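Amide synthase (Vibrio cholerae, PDB 1L5A) probably catalyses amide bond formation as a free-standing nonribosomal peptide synthetase condensation enzyme in the biosynthesis of vibriobactin. Local coordinates at residues A253-P259 / Y328-I334. Sequence-based numbering, arbitrary orientation.
Sequences APWLWLP and YFMSPFI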
# COMPACT_ATOMS: atom_id res chain seq x y z
N ALA A 253 35.59 9.82 3.57
CA ALA A 253 34.22 10.12 3.95
C ALA A 253 33.33 9.06 3.30
O ALA A 253 33.03 9.11 2.11
CB ALA A 253 33.83 11.51 3.46
N PRO A 254 32.94 8.05 4.08
CA PRO A 254 32.09 7.00 3.50
C PRO A 254 30.64 7.42 3.28
O PRO A 254 29.92 6.77 2.52
CB PRO A 254 32.22 5.86 4.51
CG PRO A 254 32.41 6.58 5.79
CD PRO A 254 33.35 7.70 5.45
N TRP A 255 30.21 8.50 3.91
CA TRP A 255 28.83 8.92 3.76
C TRP A 255 28.57 10.22 3.01
O TRP A 255 29.39 11.15 3.04
CB TRP A 255 28.20 9.01 5.13
CG TRP A 255 28.24 7.74 5.90
CD1 TRP A 255 29.14 7.39 6.88
CD2 TRP A 255 27.28 6.68 5.85
NE1 TRP A 255 28.78 6.19 7.45
CE2 TRP A 255 27.64 5.74 6.84
CE3 TRP A 255 26.14 6.44 5.07
CZ2 TRP A 255 26.90 4.57 7.06
CZ3 TRP A 255 25.41 5.29 5.29
CH2 TRP A 255 25.79 4.37 6.28
N LEU A 256 27.43 10.27 2.33
CA LEU A 256 26.96 11.46 1.61
C LEU A 256 25.56 11.67 2.14
O LEU A 256 24.74 10.78 2.02
CB LEU A 256 26.86 11.22 0.11
CG LEU A 256 27.18 12.39 -0.83
CD1 LEU A 256 26.41 12.19 -2.13
CD2 LEU A 256 26.83 13.73 -0.20
N TRP A 257 25.26 12.83 2.73
CA TRP A 257 23.94 13.06 3.27
C TRP A 257 23.03 13.71 2.24
O TRP A 257 23.47 14.57 1.48
CB TRP A 257 23.99 13.91 4.53
CG TRP A 257 24.60 13.21 5.71
CD1 TRP A 257 25.93 13.02 5.96
CD2 TRP A 257 23.90 12.59 6.80
NE1 TRP A 257 26.10 12.33 7.14
CE2 TRP A 257 24.87 12.05 7.67
CE3 TRP A 257 22.54 12.44 7.11
CZ2 TRP A 257 24.53 11.37 8.85
CZ3 TRP A 257 22.19 11.77 8.29
CH2 TRP A 257 23.19 11.24 9.14
N LEU A 258 21.77 13.28 2.25
CA LEU A 258 20.73 13.73 1.34
C LEU A 258 19.48 14.19 2.05
O LEU A 258 19.21 13.79 3.19
CB LEU A 258 20.23 12.60 0.45
CG LEU A 258 21.15 11.83 -0.46
CD1 LEU A 258 20.38 10.66 -1.02
CD2 LEU A 258 21.63 12.75 -1.56
N PRO A 259 18.69 15.03 1.37
CA PRO A 259 17.46 15.46 2.02
C PRO A 259 16.35 14.72 1.27
O PRO A 259 16.24 14.84 0.05
CB PRO A 259 17.44 16.97 1.76
CG PRO A 259 17.99 17.07 0.40
CD PRO A 259 19.10 15.99 0.33
N TYR A 328 23.94 13.74 14.63
CA TYR A 328 24.89 13.36 13.60
C TYR A 328 25.40 14.59 12.85
O TYR A 328 24.67 15.58 12.66
CB TYR A 328 24.26 12.44 12.57
CG TYR A 328 23.89 11.07 13.08
CD1 TYR A 328 22.62 10.54 12.85
CD2 TYR A 328 24.83 10.26 13.72
CE1 TYR A 328 22.30 9.25 13.24
CE2 TYR A 328 24.52 8.98 14.11
CZ TYR A 328 23.26 8.47 13.87
OH TYR A 328 22.98 7.19 14.23
N PHE A 329 26.65 14.50 12.41
CA PHE A 329 27.25 15.57 11.63
C PHE A 329 26.85 15.24 10.21
O PHE A 329 27.49 14.42 9.55
CB PHE A 329 28.77 15.54 11.79
CG PHE A 329 29.47 16.66 11.09
CD1 PHE A 329 29.17 17.98 11.39
CD2 PHE A 329 30.47 16.39 10.15
CE1 PHE A 329 29.86 19.04 10.78
CE2 PHE A 329 31.17 17.45 9.52
CZ PHE A 329 30.86 18.78 9.84
N MET A 330 25.79 15.86 9.71
CA MET A 330 25.34 15.55 8.36
C MET A 330 26.18 16.19 7.27
O MET A 330 25.72 17.06 6.55
CB MET A 330 23.86 15.90 8.20
CG MET A 330 23.00 15.02 9.09
SD MET A 330 21.37 15.66 9.48
CE MET A 330 21.01 14.85 11.09
N SER A 331 27.42 15.73 7.15
CA SER A 331 28.32 16.26 6.13
C SER A 331 29.25 15.17 5.65
O SER A 331 29.65 14.31 6.42
CB SER A 331 29.13 17.42 6.70
OG SER A 331 29.91 18.02 5.69
N PRO A 332 29.60 15.17 4.36
CA PRO A 332 29.19 16.11 3.31
C PRO A 332 27.70 15.97 2.95
O PRO A 332 27.10 14.91 3.10
CB PRO A 332 30.13 15.76 2.15
CG PRO A 332 30.39 14.32 2.35
CD PRO A 332 30.59 14.21 3.86
N PHE A 333 27.11 17.05 2.47
CA PHE A 333 25.69 17.09 2.17
C PHE A 333 25.39 17.57 0.75
O PHE A 333 26.03 18.51 0.26
CB PHE A 333 25.03 18.04 3.17
CG PHE A 333 23.55 17.92 3.27
CD1 PHE A 333 22.97 17.18 4.30
CD2 PHE A 333 22.72 18.54 2.34
CE1 PHE A 333 21.57 17.07 4.39
CE2 PHE A 333 21.33 18.43 2.43
CZ PHE A 333 20.75 17.70 3.46
N ILE A 334 24.43 16.94 0.08
CA ILE A 334 24.09 17.37 -1.27
C ILE A 334 22.61 17.80 -1.35
O ILE A 334 21.74 17.22 -0.73
CB ILE A 334 24.44 16.28 -2.33
CG1 ILE A 334 24.18 16.82 -3.73
CG2 ILE A 334 23.63 15.03 -2.09
CD1 ILE A 334 24.74 15.96 -4.82
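Met-330 lies over one face of the Trp-257 indole, its CG 3.4 Å from the centroid of the six-membered ring and only 15° off the normal, which defines a CH-pi contact. Beyond CG the methionine chain is extended, and SD, 4.6 Å from the same centroid, adds an oblique Met-aromatic contact. This packing accompanies a single parallel beta bridge, Trp-257 with Phe-333, which joins the two-stranded sheet of 255-260 and 277-282 to the edge strand 333-337 of a four-stranded sheet in the condensation-domain fold.

Trp-257 has CG anti to its carbonyl carbon (chi1 -69°), which lays the indole back along 328-331. The far rim of the ring meets Tyr-328, CH2 to CB at 3.8 Å, with the two aromatic planes inclined obliquely. On the side facing helix 234-249, Leu-256 CD2 touches Ile-334 CG2 at 3.9 Å, and both residues also reach Cys-242 of that helix. Further along, Pro-259 CB approaches Phe-333 CZ at 3.8 Å, while Trp-257 O sits above the Phe-333 ring, displaced toward its rim.

Outward, the chain turns sharply at Met-330, the centre of an inverse gamma turn closed by Ser-331 N to Phe-329 O (2.7 Å); a cis peptide then leads into Pro-332. Ser-331 OG is held elsewhere, by Ile-362 N of the neighbouring strand 362-368. Two backbone bonds establish the parallel bridge: Trp-257 N donates to Pro-332 O at 2.8 Å, and Ile-334 N donates to Trp-257 O at 2.9 Å, with 165° at the hydrogen.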